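Local coordinates for protein methylmalonyl-CoA carboxyltransferase 5S subunit (Propionibacterium freudenreichii subsp. shermanii, PDB 1RQB) that transfers a carboxyl group from the biotin of the 1.3S subunit to pyruvate, forming oxaloacetate in a cobalt-dependent TIM-barrel active site, at residues 122-125 against 126-130; 82-85 against 86-89; 102-105 against 106-109; 72-75 against 76-80. All coordinates share one frame; numbering follows the deposited sequence.

Interaction 1: 122-125 against 126-130; sequences FVDK and SAENG
Two side-chain torsions fold polar groups of the last helical turns back onto the backbone: Ser126 places OG anti to its own carbonyl carbon (chi1 -71°), over Phe122 O, and Asn129 does the same with CG (chi1 -81°), bringing its amide to Lys125 O. The segment is the C-terminal end of helix 116-128, closed by a Schellman motif in which Gly130 takes positive phi and its N bonds to Ala127 O. Helix 116-128 is the crossover of the beta-alpha-beta unit formed with strands 99-103 and 133-136 of the TIM barrel.

Phe122 O accepts from both Ser126 N at 2.9 Å and Ser126 OG at 3.0 Å; the hydroxyl comes from above the carbonyl plane, whereas the amide lies closer to it. The same hydroxyl rests obliquely against the Phe122 ring, with Ser126 OG 3.2 Å from Phe122 CE2. Lys125 O is gripped twice as well, by Asn129 N and Asn129 ND2 from opposite faces of its plane. Asn129 ND2 also donates to Glu448, and its OD1 has a partner on helix 83-93, so both ends of the amide are engaged and its rotation is fixed.

On the outer surface the Lys125 chain runs side by side with the extended Glu128, forming an i to i+3 salt bridge. This probably offsets the proximity of the like charges on Asp124 and Glu128, with Asp124 OD1 and Glu128 OE1 3.9 Å apart. Lys125 NZ reaches Glu128 OE1 at 3.1 Å on the syn side of the carboxylate, 29° out of its plane.

Interaction 2: 82-85 against 86-89; sequences DPWE and RLRT
Arg88 folds back over the first turn of helix 83-93, where its guanidinium lies flat above Trp84 O, that oxygen 3.6 Å from the plane and over its centre. Its pose follows from chi1 (-78°), which sets CG beside the backbone N, and a bend at chi3 (-75°), which turns the group across the helix. Arg88 NH2 thereby lies 3.7 Å from Trp84 CB. Glu85, itself bent at chi2 (69°), crosses Arg88 at about a right angle and sends OE2 to the guanidinium edge; the bond from Arg88 NE to Glu85 OE2 is nearly straight but, at 3.4 Å, weak. The firmer polar partner of Arg88 is Asn129 OD1, which takes NH1. A leucine in place of Arg88 would probably cost Asn129 OD1 this donor, Glu85 OE2 its weak one and the carbonyl of Trp84 its flat cover.

The next residue, Thr89, donates from OG1 to Glu85 O, one turn back, at 2.9 Å, while Thr89 N reaches the same oxygen from the opposite face of its plane. At the helix start Asp82 is the N-cap: its OD1 accepts from Trp84 N at 3.0 Å, and OD2 forms a salt bridge with Arg467. The Trp84 ring meets Trp67 edge-to-face and packs on helices 116-128 and 447-455, while Pro83 rests on helix 71-77, which places this first turn of helix 83-93 among helices 71-77, 116-128 and 447-455.

Interaction 3: 102-105 against 106-109; sequences LLRG and QNLL
Leu108 O is gripped by two donors, Arg104 N at 3.2 Å and a water at 2.9 Å. The water in turn accepts from Arg104 NE at 3.0 Å, so the backbone and side chain of one arginine hold the same carbonyl, one directly and one through solvent. Asn107 and Leu108 both face Arg104 in a classic beta bulge, and Arg104 is itself the centre of an inverse gamma turn. Asn107 N donates to Arg104 O, three residues back, and Leu108 N reaches Gly105 O at 2.9 Å from well above the carbonyl plane. Gly105 has positive phi, which favours glycine.

The Arg104 chain leaves with CG opposite its backbone N (chi1 -169°) and bends at chi3, which lays the guanidinium over the Asn107 amide. The two planes are 21° apart and stacked, with Asn107 CG 3.5 Å above the guanidinium plane and offset toward its rim. The closest nitrogens, Arg104 NH2 and Asn107 ND2, are both donors, so this is flat packing without a hydrogen bond. A serine at Arg104 would probably leave the amide of Asn107 without its stacking partner and the bridging water without one of its holders.

On the apolar side Leu103 CD1 packs 4.0 Å from both Leu108 CD2 and Leu109 CD2. Here strand 99-103 leaves the parallel barrel sheet between strands 63-68 and 133-136, and Leu103, Gln106, Leu108 and Leu109 pack against helix 116-128, the next helix of the chain.

Interaction 4: 72-75 against 76-80; sequences YDSC and IRFLN
This is a local i to i+4 salt bridge combined with a helix C-terminus, at the end of the short helix 71-77 that follows barrel strand 63-68. Arg77 turns the NE side of its guanidinium to Asp73: both Arg77 NE and Arg77 NH2 lie 2.7 Å from Asp73 OD1, which sits close to the guanidinium plane. NE meets that oxygen on its syn side and NH2 nearly along the C-O axis, while the bond from NE to OD2 is weak. With the carboxylate and guanidinium planes 35° apart, the grip is skewed and falls mainly on one oxygen. Asp73 CG is anti to the backbone N (chi1 172°), which swings the carboxylate along the helix toward Arg77.

Ser74 O accepts from both Phe78 N at 3.0 Å and Leu79 N at 3.1 Å. Ser74 OG lies at the edge of the Phe78 ring, 3.8 Å from Phe78 CD1, but its hydrogen bond goes to Thr42 O. Asn80 is the first residue with non-helical angles and has positive phi. The bond from Leu79 N to Ser74 O spans i to i+5, as in a pi-turn, here ending the helix that follows strand 63-68 in the TIM barrel.

How the interactions relate
The four contacts follow one another along the barrel domain and meet through side chains. Interactions 1 and 2, centres 11 Å apart, are joined by Arg88 NH1 and Asn129 OD1 (2.9 Å). Interactions 2 and 4 join where Trp84 NE1 lies 2.8 Å from Tyr72 OH. Interactions 1 and 3 pack Phe122 CE2 on Leu103 CD1 at 3.7 Å, and Leu109 CD1 of interaction 3 touches Tyr72 CD1 of interaction 4 at 3.5 Å. Interactions 2 and 3 do not touch. Interaction 3 lies near the metal: the Leu102 side chain is about 6 Å from the cobalt ion. In interaction 2 the Arg86 side chain is about 4 Å from that of His36, a substrate-binding residue.

Interaction 1: 122-125 against 126-130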
loop_
_atom_site.group_PDB
_atom_site.type_symbol
_atom_site.label_atom_id
_atom_site.label_comp_id
_atom_site.label_asym_id
_atom_site.label_seq_id
_atom_site.Cartn_x
_atom_site.Cartn_y
_atom_site.Cartn_z
ATOM N N PHE A 122 38.257 -1.351 2.746
ATOM C CA PHE A 122 36.881 -1.498 3.243
ATOM C C PHE A 122 36.220 -2.716 2.596
ATOM O O PHE A 122 35.612 -3.548 3.268
ATOM C CB PHE A 122 36.041 -0.261 2.923
ATOM C CG PHE A 122 34.628 -0.338 3.467
ATOM C CD1 PHE A 122 34.324 0.177 4.721
ATOM C CD2 PHE A 122 33.621 -0.983 2.744
ATOM C CE1 PHE A 122 33.029 0.049 5.268
ATOM C CE2 PHE A 122 32.314 -1.121 3.280
ATOM C CZ PHE A 122 32.024 -0.602 4.545
ATOM N N VAL A 123 36.327 -2.809 1.279
ATOM C CA VAL A 123 35.709 -3.930 0.559
ATOM C C VAL A 123 36.334 -5.250 1.014
ATOM O O VAL A 123 35.630 -6.231 1.251
ATOM C CB VAL A 123 35.859 -3.738 -0.959
ATOM C CG1 VAL A 123 35.425 -4.984 -1.695
ATOM C CG2 VAL A 123 35.036 -2.543 -1.393
ATOM N N ASP A 124 37.658 -5.263 1.162
ATOM C CA ASP A 124 38.361 -6.479 1.600
ATOM C C ASP A 124 37.849 -6.940 2.967
ATOM O O ASP A 124 37.564 -8.123 3.149
ATOM C CB ASP A 124 39.879 -6.235 1.653
ATOM C CG ASP A 124 40.636 -7.404 2.267
ATOM O OD1 ASP A 124 40.992 -7.320 3.464
ATOM O OD2 ASP A 124 40.865 -8.412 1.560
ATOM N N LYS A 125 37.736 -6.034 3.939
ATOM C CA LYS A 125 37.254 -6.409 5.278
ATOM C C LYS A 125 35.773 -6.792 5.254
ATOM O O LYS A 125 35.347 -7.679 5.993
ATOM C CB LYS A 125 37.501 -5.279 6.289
ATOM C CG LYS A 125 38.960 -5.177 6.721
ATOM C CD LYS A 125 39.341 -6.472 7.447
ATOM C CE LYS A 125 40.796 -6.499 7.860
ATOM N NZ LYS A 125 41.149 -7.811 8.476
ATOM N N SER A 126 34.979 -6.111 4.435
ATOM C CA SER A 126 33.556 -6.461 4.313
ATOM C C SER A 126 33.437 -7.906 3.825
ATOM O O SER A 126 32.690 -8.707 4.385
ATOM C CB SER A 126 32.868 -5.531 3.309
ATOM O OG SER A 126 32.745 -4.222 3.837
ATOM N N ALA A 127 34.188 -8.240 2.780
ATOM C CA ALA A 127 34.164 -9.600 2.218
ATOM C C ALA A 127 34.686 -10.608 3.246
ATOM O O ALA A 127 34.124 -11.687 3.425
ATOM C CB ALA A 127 35.026 -9.659 0.957
ATOM N N GLU A 128 35.764 -10.246 3.924
ATOM C CA GLU A 128 36.379 -11.138 4.918
ATOM C C GLU A 128 35.395 -11.444 6.049
ATOM O O GLU A 128 35.378 -12.553 6.583
ATOM C CB GLU A 128 37.622 -10.476 5.507
ATOM C CG GLU A 128 38.405 -11.348 6.464
ATOM C CD GLU A 128 39.572 -10.599 7.075
ATOM O OE1 GLU A 128 40.247 -9.847 6.338
ATOM O OE2 GLU A 128 39.816 -10.765 8.290
ATOM N N ASN A 129 34.578 -10.461 6.412
ATOM C CA ASN A 129 33.631 -10.635 7.523
ATOM C C ASN A 129 32.317 -11.279 7.071
ATOM O O ASN A 129 31.421 -11.492 7.888
ATOM C CB ASN A 129 33.416 -9.293 8.221
ATOM C CG ASN A 129 34.544 -8.972 9.199
ATOM O OD1 ASN A 129 34.689 -9.644 10.218
ATOM N ND2 ASN A 129 35.359 -7.967 8.880
ATOM N N GLY A 130 32.205 -11.605 5.781
ATOM C CA GLY A 130 31.012 -12.287 5.299
ATOM C C GLY A 130 30.126 -11.733 4.190
ATOM O O GLY A 130 29.222 -12.433 3.737
#

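Interaction 2: 82-85 against 86-89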
loop_
_atom_site.group_PDB
_atom_site.type_symbol
_atom_site.label_atom_id
_atom_site.label_comp_id
_atom_site.label_asym_id
_atom_site.label_seq_id
_atom_site.Cartn_x
_atom_site.Cartn_y
_atom_site.Cartn_z
ATOM N N ASP A 82 28.797 -1.860 17.375
ATOM C CA ASP A 82 29.867 -1.936 16.370
ATOM C C ASP A 82 29.260 -2.573 15.117
ATOM O O ASP A 82 28.822 -3.722 15.152
ATOM C CB ASP A 82 31.025 -2.807 16.881
ATOM C CG ASP A 82 32.267 -2.694 16.008
ATOM O OD1 ASP A 82 32.115 -2.507 14.781
ATOM O OD2 ASP A 82 33.393 -2.799 16.548
ATOM N N PRO A 83 29.230 -1.840 13.993
ATOM C CA PRO A 83 28.653 -2.368 12.744
ATOM C C PRO A 83 29.307 -3.675 12.290
ATOM O O PRO A 83 28.661 -4.530 11.688
ATOM C CB PRO A 83 28.904 -1.248 11.730
ATOM C CG PRO A 83 29.153 -0.024 12.561
ATOM C CD PRO A 83 29.883 -0.541 13.771
ATOM N N TRP A 84 30.598 -3.826 12.565
ATOM C CA TRP A 84 31.306 -5.045 12.152
ATOM C C TRP A 84 30.828 -6.242 12.979
ATOM O O TRP A 84 30.799 -7.373 12.494
ATOM C CB TRP A 84 32.828 -4.836 12.274
ATOM C CG TRP A 84 33.337 -3.729 11.362
ATOM C CD1 TRP A 84 33.552 -2.421 11.704
ATOM C CD2 TRP A 84 33.647 -3.830 9.964
ATOM N NE1 TRP A 84 33.975 -1.710 10.614
ATOM C CE2 TRP A 84 34.042 -2.544 9.531
ATOM C CE3 TRP A 84 33.630 -4.881 9.033
ATOM C CZ2 TRP A 84 34.417 -2.278 8.203
ATOM C CZ3 TRP A 84 34.005 -4.619 7.718
ATOM C CH2 TRP A 84 34.393 -3.328 7.313
ATOM N N GLU A 85 30.443 -6.011 14.229
ATOM C CA GLU A 85 29.945 -7.122 15.054
ATOM C C GLU A 85 28.565 -7.538 14.539
ATOM O O GLU A 85 28.205 -8.714 14.569
ATOM C CB GLU A 85 29.847 -6.692 16.520
ATOM C CG GLU A 85 29.326 -7.772 17.456
ATOM C CD GLU A 85 30.295 -8.931 17.637
ATOM O OE1 GLU A 85 29.977 -9.845 18.434
ATOM O OE2 GLU A 85 31.368 -8.933 16.989
ATOM N N ARG A 86 27.788 -6.566 14.067
ATOM C CA ARG A 86 26.455 -6.875 13.530
ATOM C C ARG A 86 26.608 -7.746 12.281
ATOM O O ARG A 86 25.895 -8.734 12.105
ATOM C CB ARG A 86 25.693 -5.584 13.177
ATOM C CG ARG A 86 24.355 -5.847 12.469
ATOM C CD ARG A 86 23.594 -4.564 12.079
ATOM N NE ARG A 86 23.078 -3.841 13.241
ATOM C CZ ARG A 86 22.178 -2.860 13.176
ATOM N NH1 ARG A 86 21.696 -2.470 12.002
ATOM N NH2 ARG A 86 21.727 -2.293 14.293
ATOM N N LEU A 87 27.548 -7.377 11.414
ATOM C CA LEU A 87 27.795 -8.149 10.188
ATOM C C LEU A 87 28.243 -9.566 10.554
ATOM O O LEU A 87 27.758 -10.542 9.984
ATOM C CB LEU A 87 28.869 -7.474 9.322
ATOM C CG LEU A 87 29.370 -8.263 8.102
ATOM C CD1 LEU A 87 28.195 -8.672 7.210
ATOM C CD2 LEU A 87 30.356 -7.408 7.326
ATOM N N ARG A 88 29.177 -9.691 11.495
ATOM C CA ARG A 88 29.632 -11.030 11.893
ATOM C C ARG A 88 28.473 -11.866 12.439
ATOM O O ARG A 88 28.362 -13.058 12.148
ATOM C CB ARG A 88 30.758 -10.942 12.931
ATOM C CG ARG A 88 32.095 -10.605 12.289
ATOM C CD ARG A 88 33.242 -10.614 13.287
ATOM N NE ARG A 88 33.264 -9.447 14.159
ATOM C CZ ARG A 88 33.990 -8.361 13.909
ATOM N NH1 ARG A 88 34.743 -8.305 12.821
ATOM N NH2 ARG A 88 33.971 -7.334 14.747
ATOM N N THR A 89 27.611 -11.237 13.225
ATOM C CA THR A 89 26.470 -11.949 13.819
ATOM C C THR A 89 25.516 -12.419 12.719
ATOM O O THR A 89 25.066 -13.564 12.734
ATOM C CB THR A 89 25.716 -11.052 14.820
ATOM O OG1 THR A 89 26.599 -10.706 15.891
ATOM C CG2 THR A 89 24.516 -11.789 15.400
#

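Interaction 3: 102-105 against 106-109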
loop_
_atom_site.group_PDB
_atom_site.type_symbol
_atom_site.label_atom_id
_atom_site.label_comp_id
_atom_site.label_asym_id
_atom_site.label_seq_id
_atom_site.Cartn_x
_atom_site.Cartn_y
_atom_site.Cartn_z
ATOM N N LEU A 102 24.553 -2.175 0.647
ATOM C CA LEU A 102 24.490 -1.022 -0.261
ATOM C C LEU A 102 25.740 -0.193 0.041
ATOM O O LEU A 102 25.979 0.166 1.194
ATOM C CB LEU A 102 23.236 -0.178 0.015
ATOM C CG LEU A 102 23.104 1.057 -0.890
ATOM C CD1 LEU A 102 22.827 0.604 -2.321
ATOM C CD2 LEU A 102 21.983 1.982 -0.398
ATOM N N LEU A 103 26.540 0.086 -0.987
ATOM C CA LEU A 103 27.801 0.824 -0.820
ATOM C C LEU A 103 27.842 1.970 -1.832
ATOM O O LEU A 103 27.720 1.734 -3.033
ATOM C CB LEU A 103 28.969 -0.132 -1.070
ATOM C CG LEU A 103 30.376 0.426 -0.858
ATOM C CD1 LEU A 103 30.571 0.770 0.626
ATOM C CD2 LEU A 103 31.391 -0.606 -1.311
ATOM N N ARG A 104 28.055 3.200 -1.364
ATOM C CA ARG A 104 28.017 4.351 -2.277
ATOM C C ARG A 104 29.370 4.613 -2.944
ATOM O O ARG A 104 29.970 5.676 -2.796
ATOM C CB ARG A 104 27.489 5.590 -1.534
ATOM C CG ARG A 104 27.169 6.778 -2.467
ATOM C CD ARG A 104 26.335 7.857 -1.771
ATOM N NE ARG A 104 26.999 8.504 -0.643
ATOM C CZ ARG A 104 27.539 9.719 -0.701
ATOM N NH1 ARG A 104 27.494 10.411 -1.833
ATOM N NH2 ARG A 104 28.104 10.254 0.372
ATOM N N GLY A 105 29.837 3.630 -3.700
ATOM C CA GLY A 105 31.087 3.768 -4.436
ATOM C C GLY A 105 32.303 4.327 -3.715
ATOM O O GLY A 105 32.669 3.865 -2.634
ATOM N N GLN A 106 32.909 5.350 -4.310
ATOM C CA GLN A 106 34.143 5.952 -3.781
ATOM C C GLN A 106 33.900 6.612 -2.420
ATOM O O GLN A 106 34.848 6.855 -1.675
ATOM C CB GLN A 106 34.677 6.982 -4.781
ATOM C CG GLN A 106 36.168 7.284 -4.633
ATOM C CD GLN A 106 37.014 6.111 -5.097
ATOM O OE1 GLN A 106 36.634 5.396 -6.023
ATOM N NE2 GLN A 106 38.170 5.915 -4.468
ATOM N N ASN A 107 32.642 6.908 -2.084
ATOM C CA ASN A 107 32.310 7.536 -0.795
ATOM C C ASN A 107 32.136 6.472 0.289
ATOM O O ASN A 107 32.014 6.792 1.472
ATOM C CB ASN A 107 30.996 8.318 -0.876
ATOM C CG ASN A 107 31.140 9.620 -1.614
ATOM O OD1 ASN A 107 31.088 9.660 -2.842
ATOM N ND2 ASN A 107 31.328 10.697 -0.869
ATOM N N LEU A 108 32.115 5.215 -0.132
ATOM C CA LEU A 108 31.911 4.083 0.781
ATOM C C LEU A 108 30.645 4.363 1.595
ATOM O O LEU A 108 29.590 4.630 1.024
ATOM C CB LEU A 108 33.140 3.895 1.680
ATOM C CG LEU A 108 34.425 3.552 0.914
ATOM C CD1 LEU A 108 35.622 3.552 1.867
ATOM C CD2 LEU A 108 34.273 2.189 0.236
ATOM N N LEU A 109 30.725 4.299 2.914
ATOM C CA LEU A 109 29.539 4.585 3.734
ATOM C C LEU A 109 29.755 5.930 4.429
ATOM O O LEU A 109 28.992 6.317 5.312
ATOM C CB LEU A 109 29.336 3.489 4.789
ATOM C CG LEU A 109 29.111 2.082 4.245
ATOM C CD1 LEU A 109 28.921 1.098 5.389
ATOM C CD2 LEU A 109 27.886 2.094 3.324
HETATM O O HOH W 1 28.180 7.090 1.716
#

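Interaction 4: 72-75 against 76-80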
loop_
_atom_site.group_PDB
_atom_site.type_symbol
_atom_site.label_atom_id
_atom_site.label_comp_id
_atom_site.label_asym_id
_atom_site.label_seq_id
_atom_site.Cartn_x
_atom_site.Cartn_y
_atom_site.Cartn_z
ATOM N N TYR A 72 25.476 1.789 9.156
ATOM C CA TYR A 72 26.785 1.901 9.817
ATOM C C TYR A 72 26.741 3.113 10.751
ATOM O O TYR A 72 27.040 3.023 11.941
ATOM C CB TYR A 72 27.878 2.072 8.757
ATOM C CG TYR A 72 29.289 1.749 9.212
ATOM C CD1 TYR A 72 29.942 0.604 8.746
ATOM C CD2 TYR A 72 29.993 2.617 10.053
ATOM C CE1 TYR A 72 31.267 0.336 9.092
ATOM C CE2 TYR A 72 31.330 2.359 10.406
ATOM C CZ TYR A 72 31.954 1.218 9.916
ATOM O OH TYR A 72 33.267 0.961 10.224
ATOM N N ASP A 73 26.334 4.245 10.201
ATOM C CA ASP A 73 26.213 5.488 10.976
ATOM C C ASP A 73 25.274 5.288 12.168
ATOM O O ASP A 73 25.592 5.684 13.288
ATOM C CB ASP A 73 25.656 6.609 10.094
ATOM C CG ASP A 73 25.329 7.866 10.895
ATOM O OD1 ASP A 73 26.259 8.641 11.191
ATOM O OD2 ASP A 73 24.146 8.068 11.250
ATOM N N SER A 74 24.111 4.681 11.946
ATOM C CA SER A 74 23.140 4.510 13.038
ATOM C C SER A 74 23.712 3.663 14.176
ATOM O O SER A 74 23.488 3.942 15.352
ATOM C CB SER A 74 21.865 3.851 12.531
ATOM O OG SER A 74 20.925 3.751 13.593
ATOM N N CYS A 75 24.429 2.606 13.821
ATOM C CA CYS A 75 25.004 1.718 14.840
ATOM C C CYS A 75 25.914 2.493 15.794
ATOM O O CYS A 75 25.768 2.403 17.012
ATOM C CB CYS A 75 25.827 0.607 14.178
ATOM S SG CYS A 75 24.854 -0.792 13.578
ATOM N N ILE A 76 26.845 3.272 15.258
ATOM C CA ILE A 76 27.807 3.950 16.138
ATOM C C ILE A 76 27.285 5.286 16.670
ATOM O O ILE A 76 27.748 5.753 17.710
ATOM C CB ILE A 76 29.134 4.228 15.414
ATOM C CG1 ILE A 76 28.901 5.234 14.294
ATOM C CG2 ILE A 76 29.722 2.928 14.862
ATOM C CD1 ILE A 76 30.160 5.596 13.553
ATOM N N ARG A 77 26.317 5.900 16.003
ATOM C CA ARG A 77 25.878 7.224 16.462
ATOM C C ARG A 77 24.713 7.128 17.450
ATOM O O ARG A 77 24.645 7.912 18.394
ATOM C CB ARG A 77 25.478 8.084 15.252
ATOM C CG ARG A 77 25.193 9.550 15.569
ATOM C CD ARG A 77 24.659 10.307 14.344
ATOM N NE ARG A 77 25.555 10.297 13.187
ATOM C CZ ARG A 77 26.536 11.172 12.979
ATOM N NH1 ARG A 77 26.763 12.140 13.856
ATOM N NH2 ARG A 77 27.286 11.088 11.883
ATOM N N PHE A 78 23.817 6.159 17.277
ATOM C CA PHE A 78 22.632 6.096 18.146
ATOM C C PHE A 78 22.515 4.795 18.943
ATOM O O PHE A 78 21.905 4.787 20.011
ATOM C CB PHE A 78 21.350 6.202 17.309
ATOM C CG PHE A 78 21.293 7.403 16.417
ATOM C CD1 PHE A 78 21.065 7.251 15.053
ATOM C CD2 PHE A 78 21.431 8.683 16.937
ATOM C CE1 PHE A 78 20.975 8.358 14.217
ATOM C CE2 PHE A 78 21.343 9.798 16.116
ATOM C CZ PHE A 78 21.114 9.637 14.748
ATOM N N LEU A 79 23.070 3.691 18.454
ATOM C CA LEU A 79 22.840 2.413 19.142
ATOM C C LEU A 79 24.068 1.897 19.894
ATOM O O LEU A 79 24.020 0.805 20.458
ATOM C CB LEU A 79 22.382 1.363 18.117
ATOM C CG LEU A 79 21.221 1.755 17.191
ATOM C CD1 LEU A 79 20.936 0.610 16.233
ATOM C CD2 LEU A 79 19.976 2.085 18.005
ATOM N N ASN A 80 25.156 2.660 19.908
ATOM C CA ASN A 80 26.392 2.230 20.580
ATOM C C ASN A 80 26.697 0.781 20.201
ATOM O O ASN A 80 27.029 -0.048 21.047
ATOM C CB ASN A 80 26.263 2.341 22.108
ATOM C CG ASN A 80 27.602 2.163 22.816
ATOM O OD1 ASN A 80 28.569 2.857 22.507
ATOM N ND2 ASN A 80 27.666 1.226 23.760
#